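Local atomic coordinates of metallophosphoesterase (Clostridium thermocellum, PDB entry 4J6O), a protein that removes phosphate from RNA 2',3'-phosphate ends as the manganese-binding, calcineurin-like phosphatase component of the bacterial Pnkp-Hen1 RNA repair system. Residues C23-L34 and V244-Y252; A154-F162 and V170-E178. All blocks are in the same frame, centred on the assembly; numbering follows the deposited sequence.

Interaction 1. Residues C23-L34 and V244-Y252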
loop_
_atom_site.group_PDB
_atom_site.type_symbol
_atom_site.label_atom_id
_atom_site.label_comp_id
_atom_site.label_asym_id
_atom_site.label_seq_id
_atom_site.Cartn_x
_atom_site.Cartn_y
_atom_site.Cartn_z
ATOM N N CYS A 23 7.373 4.143 7.681
ATOM C CA CYS A 23 7.336 5.505 8.209
ATOM C C CYS A 23 6.167 5.684 9.223
ATOM O O CYS A 23 5.200 6.382 8.934
ATOM C CB CYS A 23 7.201 6.484 7.090
ATOM S SG CYS A 23 8.762 6.532 6.081
ATOM N N TYR A 24 6.279 5.021 10.346
ATOM C CA TYR A 24 5.240 5.103 11.360
ATOM C C TYR A 24 4.928 6.537 11.813
ATOM O O TYR A 24 3.745 6.871 12.001
ATOM C CB TYR A 24 5.619 4.255 12.579
ATOM C CG TYR A 24 4.607 4.373 13.691
ATOM C CD1 TYR A 24 3.469 3.599 13.668
ATOM C CD2 TYR A 24 4.770 5.292 14.687
ATOM C CE1 TYR A 24 2.529 3.708 14.672
ATOM C CE2 TYR A 24 3.817 5.415 15.699
ATOM C CZ TYR A 24 2.701 4.617 15.660
ATOM O OH TYR A 24 1.743 4.720 16.666
ATOM N N ASP A 25 5.951 7.384 12.029
ATOM C CA ASP A 25 5.682 8.694 12.638
ATOM C C ASP A 25 4.761 9.474 11.709
ATOM O O ASP A 25 3.785 10.143 12.167
ATOM C CB ASP A 25 6.978 9.471 12.888
ATOM C CG ASP A 25 7.838 8.861 13.971
ATOM O OD1 ASP A 25 7.310 8.093 14.798
ATOM O OD2 ASP A 25 9.071 9.193 13.993
ATOM N N GLU A 26 5.047 9.359 10.413
ATOM C CA GLU A 26 4.315 10.130 9.417
ATOM C C GLU A 26 2.927 9.530 9.253
ATOM O O GLU A 26 1.975 10.246 9.026
ATOM C CB GLU A 26 4.996 10.106 8.049
ATOM C CG GLU A 26 6.287 10.974 7.963
ATOM C CD GLU A 26 7.494 10.335 8.588
ATOM O OE1 GLU A 26 7.470 9.167 9.032
ATOM O OE2 GLU A 26 8.533 11.032 8.648
ATOM N N LEU A 27 2.860 8.216 9.305
ATOM C CA LEU A 27 1.544 7.530 9.283
ATOM C C LEU A 27 0.650 7.989 10.443
ATOM O O LEU A 27 -0.519 8.288 10.230
ATOM C CB LEU A 27 1.743 5.999 9.277
ATOM C CG LEU A 27 0.422 5.226 9.329
ATOM C CD1 LEU A 27 -0.544 5.600 8.193
ATOM C CD2 LEU A 27 0.718 3.701 9.349
ATOM N N LYS A 28 1.215 8.047 11.643
ATOM C CA LYS A 28 0.441 8.475 12.795
ATOM C C LYS A 28 -0.008 9.911 12.599
ATOM O O LYS A 28 -1.187 10.222 12.841
ATOM C CB LYS A 28 1.270 8.316 14.046
ATOM C CG LYS A 28 0.607 8.846 15.328
ATOM C CD LYS A 28 1.518 8.684 16.517
ATOM C CE LYS A 28 0.750 8.956 17.827
ATOM N NZ LYS A 28 0.551 10.406 17.963
ATOM N N MET A 29 0.911 10.786 12.152
ATOM C CA MET A 29 0.566 12.184 11.869
ATOM C C MET A 29 -0.566 12.298 10.845
ATOM O O MET A 29 -1.516 13.075 11.042
ATOM C CB MET A 29 1.816 12.978 11.403
ATOM C CG MET A 29 2.824 13.239 12.483
ATOM S SD MET A 29 4.392 13.813 11.753
ATOM C CE MET A 29 3.950 15.538 11.439
ATOM N N LEU A 30 -0.484 11.486 9.772
ATOM C CA LEU A 30 -1.452 11.600 8.705
ATOM C C LEU A 30 -2.831 11.123 9.190
ATOM O O LEU A 30 -3.869 11.731 8.914
ATOM C CB LEU A 30 -0.976 10.786 7.471
ATOM C CG LEU A 30 -1.954 10.768 6.318
ATOM C CD1 LEU A 30 -2.274 12.173 5.797
ATOM C CD2 LEU A 30 -1.236 9.959 5.209
ATOM N N LEU A 31 -2.857 9.990 9.873
ATOM C CA LEU A 31 -4.139 9.497 10.413
ATOM C C LEU A 31 -4.759 10.528 11.357
ATOM O O LEU A 31 -5.972 10.799 11.296
ATOM C CB LEU A 31 -3.920 8.154 11.108
ATOM C CG LEU A 31 -3.635 6.915 10.211
ATOM C CD1 LEU A 31 -3.172 5.706 11.002
ATOM C CD2 LEU A 31 -4.836 6.568 9.334
ATOM N N GLU A 32 -3.934 11.118 12.213
ATOM C CA GLU A 32 -4.482 12.086 13.182
ATOM C C GLU A 32 -5.015 13.301 12.454
ATOM O O GLU A 32 -6.078 13.847 12.795
ATOM C CB GLU A 32 -3.445 12.426 14.249
ATOM C CG GLU A 32 -3.219 11.231 15.153
ATOM C CD GLU A 32 -2.117 11.381 16.171
ATOM O OE1 GLU A 32 -1.155 12.136 15.951
ATOM O OE2 GLU A 32 -2.217 10.708 17.195
ATOM N N LYS A 33 -4.298 13.717 11.413
ATOM C CA LYS A 33 -4.733 14.869 10.632
ATOM C C LYS A 33 -6.051 14.574 9.941
ATOM O O LYS A 33 -6.864 15.469 9.730
ATOM C CB LYS A 33 -3.656 15.184 9.595
ATOM C CG LYS A 33 -3.881 16.421 8.779
ATOM C CD LYS A 33 -2.592 16.667 7.959
ATOM C CE LYS A 33 -2.672 17.868 7.052
ATOM N NZ LYS A 33 -1.322 18.250 6.598
ATOM N N LEU A 34 -6.273 13.314 9.607
ATOM C CA LEU A 34 -7.537 12.908 8.984
ATOM C C LEU A 34 -8.671 12.703 9.975
ATOM O O LEU A 34 -9.757 12.271 9.587
ATOM C CB LEU A 34 -7.348 11.623 8.166
ATOM C CG LEU A 34 -6.405 11.737 6.960
ATOM C CD1 LEU A 34 -5.865 10.328 6.588
ATOM C CD2 LEU A 34 -7.046 12.414 5.749
ATOM N N VAL A 244 -4.737 14.987 1.141
ATOM C CA VAL A 244 -4.208 15.381 2.460
ATOM C C VAL A 244 -2.839 14.741 2.600
ATOM O O VAL A 244 -2.677 13.575 2.248
ATOM C CB VAL A 244 -5.096 14.907 3.613
ATOM C CG1 VAL A 244 -4.484 15.248 4.985
ATOM C CG2 VAL A 244 -6.504 15.558 3.473
ATOM N N ASP A 245 -1.851 15.487 3.047
ATOM C CA ASP A 245 -0.500 14.897 3.139
ATOM C C ASP A 245 0.288 15.380 4.340
ATOM O O ASP A 245 -0.042 16.389 4.960
ATOM C CB ASP A 245 0.270 15.035 1.814
ATOM C CG ASP A 245 0.450 16.477 1.356
ATOM O OD1 ASP A 245 0.782 17.329 2.207
ATOM O OD2 ASP A 245 0.316 16.738 0.130
ATOM N N VAL A 246 1.289 14.583 4.711
ATOM C CA VAL A 246 2.223 14.952 5.769
ATOM C C VAL A 246 3.630 14.846 5.199
ATOM O O VAL A 246 4.009 13.827 4.632
ATOM C CB VAL A 246 2.154 13.990 6.940
ATOM C CG1 VAL A 246 3.296 14.228 7.893
ATOM C CG2 VAL A 246 0.802 14.151 7.681
ATOM N N LYS A 247 4.419 15.881 5.376
ATOM C CA LYS A 247 5.795 15.853 4.888
ATOM C C LYS A 247 6.633 14.895 5.723
ATOM O O LYS A 247 6.479 14.790 6.929
ATOM C CB LYS A 247 6.407 17.268 4.998
ATOM C CG LYS A 247 7.634 17.469 4.131
ATOM C CD LYS A 247 7.242 17.491 2.658
ATOM C CE LYS A 247 8.460 17.670 1.782
ATOM N NZ LYS A 247 9.385 16.559 2.048
ATOM N N ALA A 248 7.548 14.169 5.075
ATOM C CA ALA A 248 8.460 13.341 5.842
ATOM C C ALA A 248 9.272 14.173 6.808
ATOM O O ALA A 248 9.742 15.249 6.430
ATOM C CB ALA A 248 9.441 12.611 4.872
ATOM N N LEU A 249 9.563 13.604 7.973
ATOM C CA LEU A 249 10.310 14.296 9.022
ATOM C C LEU A 249 11.795 14.362 8.715
ATOM O O LEU A 249 12.499 15.280 9.138
ATOM C CB LEU A 249 10.089 13.570 10.349
ATOM C CG LEU A 249 8.666 13.576 10.892
ATOM C CD1 LEU A 249 8.564 12.659 12.109
ATOM C CD2 LEU A 249 8.206 14.980 11.246
ATOM N N LYS A 250 12.262 13.372 7.956
ATOM C CA LYS A 250 13.659 13.210 7.539
ATOM C C LYS A 250 13.671 12.473 6.227
ATOM O O LYS A 250 12.663 11.886 5.807
ATOM C CB LYS A 250 14.504 12.325 8.498
ATOM C CG LYS A 250 14.361 12.584 9.971
ATOM C CD LYS A 250 15.122 11.560 10.826
ATOM C CE LYS A 250 14.767 11.743 12.322
ATOM N NZ LYS A 250 14.793 13.174 12.806
ATOM N N THR A 251 14.837 12.461 5.597
ATOM C CA THR A 251 15.045 11.572 4.456
ATOM C C THR A 251 15.532 10.212 4.961
ATOM O O THR A 251 16.674 10.077 5.368
ATOM C CB THR A 251 16.108 12.118 3.475
ATOM O OG1 THR A 251 15.593 13.263 2.784
ATOM C CG2 THR A 251 16.449 11.060 2.468
ATOM N N TYR A 252 14.691 9.188 4.905
ATOM C CA TYR A 252 15.060 7.937 5.570
ATOM C C TYR A 252 15.822 7.007 4.655
ATOM O O TYR A 252 16.555 6.144 5.114
ATOM C CB TYR A 252 13.817 7.192 6.043
ATOM C CG TYR A 252 12.967 7.959 7.049
ATOM C CD1 TYR A 252 13.375 8.085 8.360
ATOM C CD2 TYR A 252 11.768 8.544 6.662
ATOM C CE1 TYR A 252 12.619 8.779 9.270
ATOM C CE2 TYR A 252 10.997 9.279 7.588
ATOM C CZ TYR A 252 11.438 9.357 8.881
ATOM O OH TYR A 252 10.700 10.074 9.815
HETATM O O HOH W 1 10.883 10.540 12.370
HETATM O O HOH W 2 -2.628 18.332 3.662
#
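In the calcineurin-like alpha/beta fold, helix 24-33 packs on the edge strand 242-247 of the five-stranded sheet and on loop 248-252, Glu26 meeting Leu249 and Tyr252 while Leu30 meets Val246. Helix 24-33 and strand residues 244-247 run roughly antiparallel, their axes approaching to 7.9 Å at 145°. Val244 and Val246, beta-branched as suits a strand facing a helix, turn toward it; in the modelled conformer the Val246 methyls lie against Leu30 and Met29. Leu34 CD2 lies 3.8 Å from Val244 CB, and Leu30 CD1 3.9 Å from Val244 CG1. Lys33, extended beyond CG, slides its methylenes past Val244 CG1 and carries NZ to Asp245 O (2.8 Å), almost in line with the carbonyl bond. At the other end the Glu26 chain bends at chi2 (78°), and its OE2 takes two bonds: Leu249 N on the anti lone pair at 2.9 Å (N-H...O 171°), and Tyr252 OH on the syn lone pair at 2.6 Å. The carboxylate stands nearly perpendicular to the tyrosine ring, at its edge. A carboxylate suits this convergence of backbone N-H and phenol O-H. Two donors on one buried oxygen tie that loop to the helix's first turn and would be expected to favour an ionised Glu26.

Interaction 2. Residues A154-F162 and V170-E178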
loop_
_atom_site.group_PDB
_atom_site.type_symbol
_atom_site.label_atom_id
_atom_site.label_comp_id
_atom_site.label_asym_id
_atom_site.label_seq_id
_atom_site.Cartn_x
_atom_site.Cartn_y
_atom_site.Cartn_z
ATOM N N ALA A 154 -5.574 -0.589 -5.822
ATOM C CA ALA A 154 -4.566 -1.617 -6.112
ATOM C C ALA A 154 -3.222 -0.979 -5.960
ATOM O O ALA A 154 -3.107 0.260 -6.107
ATOM C CB ALA A 154 -4.710 -2.153 -7.557
ATOM N N HIS A 155 -2.200 -1.771 -5.647
ATOM C CA HIS A 155 -0.875 -1.143 -5.452
ATOM C C HIS A 155 -0.326 -0.547 -6.741
ATOM O O HIS A 155 -0.029 0.664 -6.782
ATOM C CB HIS A 155 0.112 -2.157 -4.875
ATOM C CG HIS A 155 1.462 -1.599 -4.693
ATOM N ND1 HIS A 155 1.747 -0.690 -3.690
ATOM C CD2 HIS A 155 2.595 -1.765 -5.400
ATOM C CE1 HIS A 155 3.016 -0.329 -3.787
ATOM N NE2 HIS A 155 3.560 -0.975 -4.811
ATOM N N ALA A 156 -0.153 -1.365 -7.772
ATOM C CA ALA A 156 0.426 -0.866 -9.022
ATOM C C ALA A 156 -0.600 -0.354 -9.993
ATOM O O ALA A 156 -0.253 0.073 -11.092
ATOM C CB ALA A 156 1.322 -1.957 -9.684
ATOM N N GLY A 157 -1.871 -0.361 -9.620
ATOM C CA GLY A 157 -2.952 -0.019 -10.549
ATOM C C GLY A 157 -3.721 -1.250 -11.024
ATOM O O GLY A 157 -3.412 -2.369 -10.631
ATOM N N MET A 158 -4.764 -1.018 -11.792
ATOM C CA MET A 158 -5.540 -2.123 -12.338
ATOM C C MET A 158 -6.227 -1.627 -13.621
ATOM O O MET A 158 -7.191 -0.846 -13.575
ATOM C CB MET A 158 -6.547 -2.658 -11.313
ATOM C CG MET A 158 -7.166 -4.025 -11.716
ATOM S SD MET A 158 -5.926 -5.258 -12.013
ATOM C CE MET A 158 -5.212 -5.467 -10.368
ATOM N N LYS A 159 -5.731 -2.084 -14.772
ATOM C CA LYS A 159 -6.359 -1.699 -16.026
ATOM C C LYS A 159 -7.778 -2.283 -16.129
ATOM O O LYS A 159 -8.098 -3.253 -15.435
ATOM C CB LYS A 159 -5.490 -2.118 -17.214
ATOM C CG LYS A 159 -5.232 -3.572 -17.303
ATOM C CD LYS A 159 -4.534 -3.823 -18.678
ATOM C CE LYS A 159 -3.915 -5.178 -18.813
ATOM N NZ LYS A 159 -3.339 -5.358 -20.197
ATOM N N GLU A 160 -8.637 -1.644 -16.937
ATOM C CA GLU A 160 -10.069 -1.953 -16.969
ATOM C C GLU A 160 -10.421 -3.428 -17.120
ATOM O O GLU A 160 -11.255 -3.951 -16.377
ATOM C CB GLU A 160 -10.753 -1.155 -18.072
ATOM C CG GLU A 160 -12.244 -1.425 -18.147
ATOM C CD GLU A 160 -12.960 -0.483 -19.078
ATOM O OE1 GLU A 160 -12.293 0.355 -19.735
ATOM O OE2 GLU A 160 -14.202 -0.575 -19.137
ATOM N N GLU A 161 -9.770 -4.083 -18.088
ATOM C CA GLU A 161 -10.025 -5.475 -18.447
ATOM C C GLU A 161 -9.866 -6.434 -17.264
ATOM O O GLU A 161 -10.462 -7.500 -17.251
ATOM C CB GLU A 161 -9.072 -5.882 -19.602
ATOM C CG GLU A 161 -9.109 -7.345 -20.040
ATOM C CD GLU A 161 -7.914 -7.750 -20.936
ATOM O OE1 GLU A 161 -7.061 -6.887 -21.259
ATOM O OE2 GLU A 161 -7.835 -8.950 -21.320
ATOM N N PHE A 162 -9.059 -6.053 -16.268
ATOM C CA PHE A 162 -8.671 -6.983 -15.216
ATOM C C PHE A 162 -9.477 -6.685 -13.930
ATOM O O PHE A 162 -9.464 -7.449 -12.976
ATOM C CB PHE A 162 -7.198 -6.758 -14.854
ATOM C CG PHE A 162 -6.204 -7.339 -15.812
ATOM C CD1 PHE A 162 -6.577 -7.970 -17.000
ATOM C CD2 PHE A 162 -4.873 -7.275 -15.496
ATOM C CE1 PHE A 162 -5.612 -8.486 -17.840
ATOM C CE2 PHE A 162 -3.897 -7.794 -16.330
ATOM C CZ PHE A 162 -4.265 -8.417 -17.503
ATOM N N VAL A 170 -3.933 -11.254 -12.898
ATOM C CA VAL A 170 -4.440 -10.006 -12.327
ATOM C C VAL A 170 -3.737 -9.670 -11.023
ATOM O O VAL A 170 -3.435 -8.478 -10.757
ATOM C CB VAL A 170 -5.969 -10.071 -12.127
ATOM C CG1 VAL A 170 -6.482 -8.761 -11.507
ATOM C CG2 VAL A 170 -6.645 -10.316 -13.462
ATOM N N ARG A 171 -3.404 -10.682 -10.227
ATOM C CA ARG A 171 -2.691 -10.402 -9.003
ATOM C C ARG A 171 -1.262 -9.909 -9.323
ATOM O O ARG A 171 -0.767 -8.953 -8.712
ATOM C CB ARG A 171 -2.676 -11.618 -8.082
ATOM C CG ARG A 171 -1.777 -11.407 -6.911
ATOM C CD ARG A 171 -1.626 -12.653 -6.058
ATOM N NE ARG A 171 -1.338 -12.288 -4.665
ATOM C CZ ARG A 171 -0.184 -12.499 -4.036
ATOM N NH1 ARG A 171 0.851 -13.103 -4.652
ATOM N NH2 ARG A 171 -0.082 -12.108 -2.768
ATOM N N GLU A 172 -0.634 -10.484 -10.345
ATOM C CA GLU A 172 0.685 -9.975 -10.704
ATOM C C GLU A 172 0.638 -8.512 -11.157
ATOM O O GLU A 172 1.555 -7.705 -10.857
ATOM C CB GLU A 172 1.303 -10.856 -11.820
ATOM C CG GLU A 172 1.447 -12.272 -11.406
ATOM C CD GLU A 172 2.032 -13.147 -12.539
ATOM O OE1 GLU A 172 2.540 -12.583 -13.542
ATOM O OE2 GLU A 172 1.972 -14.391 -12.420
ATOM N N PHE A 173 -0.424 -8.158 -11.891
ATOM C CA PHE A 173 -0.600 -6.758 -12.305
ATOM C C PHE A 173 -0.702 -5.831 -11.078
ATOM O O PHE A 173 -0.025 -4.809 -11.020
ATOM C CB PHE A 173 -1.830 -6.592 -13.204
ATOM C CG PHE A 173 -1.879 -5.258 -13.902
ATOM C CD1 PHE A 173 -2.313 -4.115 -13.228
ATOM C CD2 PHE A 173 -1.433 -5.111 -15.200
ATOM C CE1 PHE A 173 -2.314 -2.890 -13.852
ATOM C CE2 PHE A 173 -1.412 -3.869 -15.821
ATOM C CZ PHE A 173 -1.881 -2.752 -15.159
ATOM N N ALA A 174 -1.468 -6.278 -10.094
ATOM C CA ALA A 174 -1.631 -5.453 -8.878
ATOM C C ALA A 174 -0.301 -5.185 -8.186
ATOM O O ALA A 174 -0.071 -4.154 -7.555
ATOM C CB ALA A 174 -2.589 -6.148 -7.896
ATOM N N LEU A 175 0.582 -6.164 -8.228
ATOM C CA LEU A 175 1.820 -6.053 -7.510
ATOM C C LEU A 175 2.902 -5.285 -8.254
ATOM O O LEU A 175 3.675 -4.550 -7.647
ATOM C CB LEU A 175 2.361 -7.448 -7.181
ATOM C CG LEU A 175 1.525 -8.311 -6.238
ATOM C CD1 LEU A 175 2.100 -9.707 -6.118
ATOM C CD2 LEU A 175 1.506 -7.679 -4.846
ATOM N N TYR A 176 2.983 -5.496 -9.573
ATOM C CA TYR A 176 4.129 -5.154 -10.437
ATOM C C TYR A 176 3.719 -4.345 -11.691
ATOM O O TYR A 176 4.590 -3.882 -12.421
ATOM C CB TYR A 176 4.825 -6.471 -10.959
ATOM C CG TYR A 176 5.201 -7.491 -9.896
ATOM C CD1 TYR A 176 6.145 -7.187 -8.909
ATOM C CD2 TYR A 176 4.616 -8.738 -9.861
ATOM C CE1 TYR A 176 6.483 -8.120 -7.913
ATOM C CE2 TYR A 176 4.931 -9.664 -8.881
ATOM C CZ TYR A 176 5.862 -9.358 -7.908
ATOM O OH TYR A 176 6.146 -10.323 -6.947
ATOM N N GLY A 177 2.433 -4.332 -12.025
ATOM C CA GLY A 177 1.992 -3.834 -13.313
ATOM C C GLY A 177 2.445 -4.815 -14.395
ATOM O O GLY A 177 2.699 -5.996 -14.105
ATOM N N GLU A 178 2.557 -4.311 -15.620
ATOM C CA GLU A 178 3.097 -5.135 -16.722
ATOM C C GLU A 178 4.089 -4.405 -17.598
ATOM O O GLU A 178 4.288 -3.186 -17.511
ATOM C CB GLU A 178 1.983 -5.757 -17.572
ATOM C CG GLU A 178 1.259 -4.786 -18.465
ATOM C CD GLU A 178 -0.044 -5.358 -19.032
ATOM O OE1 GLU A 178 -0.664 -4.685 -19.881
ATOM O OE2 GLU A 178 -0.417 -6.494 -18.642
#
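Lys159 reaches from the loop after strand 151-154 to Glu178, just beyond helix 168-176. From CB, CG lies over one face of the Phe173 ring, 4.1 Å from CZ; chi1 of 60° sets CG between the backbone N and carbonyl carbon, and the chain then runs straight. CD comes within 4.1 Å of Glu178 OE1, CE lies over a face of the Phe162 ring near its rim, and NZ ends in a salt bridge with OE1 at 2.8 Å, on the syn side, somewhat out of the carboxylate plane. Long methylenes under a charged tip suit a residue that must cross aromatic rings. Phe162 turns its edge to the Phe173 face, an offset T-shaped pair with planes at 87°, and Val170 CG2 makes an off-centre CH-pi contact with Phe162. Met158 SD lies 3.6 Å from Val170 CG1. Gly157, whose phi of 105° and psi call for glycine, buries its O without a hydrogen-bond partner at the Phe173 edge, 3.3 Å from CD1. Nearer the metal site, Ala156 N donates to Ala174 O (2.8 Å). Neighbouring His155 bonds Leu63 O through ND1 and touches Asp19 and Asp65, manganese ligands. Apolar rings and one backbone bond thus anchor the loop, with an ion pair closing its partly exposed side.

Overall arrangement
Interaction 1 and interaction 2 lie on opposite sides of the chain's centre, their own centres 26 Å apart and their nearest atoms about 13 Å apart, so they do not touch. Along the chain, helix 24-33 comes first, both segments of interaction 2 follow, and strand 242-247 with its loop comes last; interaction 1 is therefore the long-range closure and interaction 2 a local one. Interaction 1 joins a helix to the edge of the five-stranded sheet; interaction 2 lies in the loop and helix that follow strand 151-154 of the six-stranded one. Both approach the manganese site, interaction 1 at a distance (Cys23 side chain about 10 Å from the metal) and interaction 2 through His155.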